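PDB 6MLT: hemolysin-related protein from Vibrio cholerae serotype O1, which serves as a secreted biofilm matrix protein that binds metal ions and probably carbohydrates, and is thought to contribute to bacterial biofilm adhesion. Local coordinates for residues V276-V279 against S280-G284. Numbering follows the deposited sequence.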
loop_
_atom_site.group_PDB
_atom_site.type_symbol
_atom_site.label_atom_id
_atom_site.label_comp_id
_atom_site.label_asym_id
_atom_site.label_seq_id
_atom_site.Cartn_x
_atom_site.Cartn_y
_atom_site.Cartn_z
ATOM N N VAL A 276 -2.973 -15.064 -3.090
ATOM C CA VAL A 276 -3.078 -13.651 -2.743
ATOM C C VAL A 276 -2.327 -13.433 -1.441
ATOM O O VAL A 276 -2.172 -14.355 -0.636
ATOM C CB VAL A 276 -4.565 -13.218 -2.634
ATOM C CG1 VAL A 276 -5.259 -13.955 -1.495
ATOM C CG2 VAL A 276 -4.691 -11.705 -2.444
ATOM N N GLN A 277 -1.836 -12.208 -1.252
ATOM C CA GLN A 277 -1.106 -11.822 -0.060
ATOM C C GLN A 277 -1.620 -10.486 0.443
ATOM O O GLN A 277 -2.256 -9.722 -0.290
ATOM C CB GLN A 277 0.405 -11.669 -0.314
ATOM C CG GLN A 277 0.934 -12.374 -1.527
ATOM C CD GLN A 277 0.519 -11.726 -2.855
ATOM O OE1 GLN A 277 0.216 -10.537 -2.930
ATOM N NE2 GLN A 277 0.497 -12.524 -3.901
ATOM N N ALA A 278 -1.327 -10.221 1.712
ATOM C CA ALA A 278 -1.388 -8.886 2.285
ATOM C C ALA A 278 0.031 -8.475 2.655
ATOM O O ALA A 278 0.835 -9.310 3.082
ATOM C CB ALA A 278 -2.309 -8.838 3.512
ATOM N N VAL A 279 0.346 -7.196 2.461
ATOM C CA VAL A 279 1.682 -6.663 2.703
ATOM C C VAL A 279 1.529 -5.424 3.571
ATOM O O VAL A 279 0.820 -4.483 3.192
ATOM C CB VAL A 279 2.403 -6.318 1.388
ATOM C CG1 VAL A 279 3.819 -5.818 1.664
ATOM C CG2 VAL A 279 2.404 -7.526 0.449
ATOM N N SER A 280 2.174 -5.411 4.729
ATOM C CA SER A 280 1.918 -4.314 5.657
ATOM C C SER A 280 2.982 -4.290 6.746
ATOM O O SER A 280 3.934 -5.078 6.743
ATOM C CB SER A 280 0.522 -4.440 6.264
ATOM O OG SER A 280 0.097 -3.193 6.768
ATOM N N SER A 281 2.817 -3.344 7.670
ATOM C CA SER A 281 3.670 -3.231 8.854
ATOM C C SER A 281 3.194 -4.260 9.874
ATOM O O SER A 281 2.394 -3.976 10.768
ATOM C CB SER A 281 3.618 -1.816 9.424
ATOM O OG SER A 281 4.044 -0.861 8.473
ATOM N N PHE A 282 3.690 -5.489 9.715
ATOM C CA PHE A 282 3.310 -6.613 10.560
ATOM C C PHE A 282 4.321 -6.913 11.656
ATOM O O PHE A 282 3.955 -7.507 12.675
ATOM C CB PHE A 282 3.172 -7.892 9.727
ATOM C CG PHE A 282 1.999 -7.919 8.790
ATOM C CD1 PHE A 282 0.707 -7.857 9.273
ATOM C CD2 PHE A 282 2.192 -8.092 7.427
ATOM C CE1 PHE A 282 -0.374 -7.922 8.411
ATOM C CE2 PHE A 282 1.108 -8.159 6.562
ATOM C CZ PHE A 282 -0.172 -8.079 7.060
ATOM N N LEU A 283 5.587 -6.576 11.437
ATOM C CA LEU A 283 6.674 -6.982 12.313
ATOM C C LEU A 283 7.126 -5.869 13.246
ATOM O O LEU A 283 7.985 -6.102 14.099
ATOM C CB LEU A 283 7.861 -7.467 11.474
ATOM C CG LEU A 283 7.524 -8.480 10.376
ATOM C CD1 LEU A 283 8.806 -8.961 9.698
ATOM C CD2 LEU A 283 6.746 -9.647 10.951
ATOM N N GLY A 284 6.559 -4.681 13.110
ATOM C CA GLY A 284 6.925 -3.553 13.942
ATOM C C GLY A 284 6.227 -2.319 13.422
ATOM O O GLY A 284 5.624 -2.321 12.346
#
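Ser-280 follows Val-279 directly at the corner where the chain leaves strand 277-279, at the edge of a four-stranded antiparallel sheet consistent with a beta-propeller blade, and Phe-282 reaches back to Ala-278, a compact example of a strand end covered by its own outgoing chain. Ser-280 CB sits 3.7 Å above one face of the Phe-282 ring, displaced from the ring centre, while OG, anti to the backbone N (chi1 -160°), hydrogen-bonds to Asp-489. Ser-281 then centres an inverse gamma turn, in which Phe-282 N makes a weak hydrogen bond to Ser-280 O at 3.0 Å. That reversal, with CG of Phe-282 beside its own backbone N (chi1 -70°), sends the ring back along the strand. CE2 presents the ring edge to Ala-278, 3.7 Å from its O and near the ring plane, and CZ comes within 4.2 Å of Ala-278 CB. Val-446 and Met-455, from the next two strands, also touch the ring. No hydrogen bond joins 276-279 to 280-284; the contact rests on apolar packing and an aromatic edge whose weakly positive C-H groups probably suit the carbonyl oxygen, while polar bonds at the corner go elsewhere, from Ser-280 OG to Asp-489 and from the Ser-280 backbone to Gly-444.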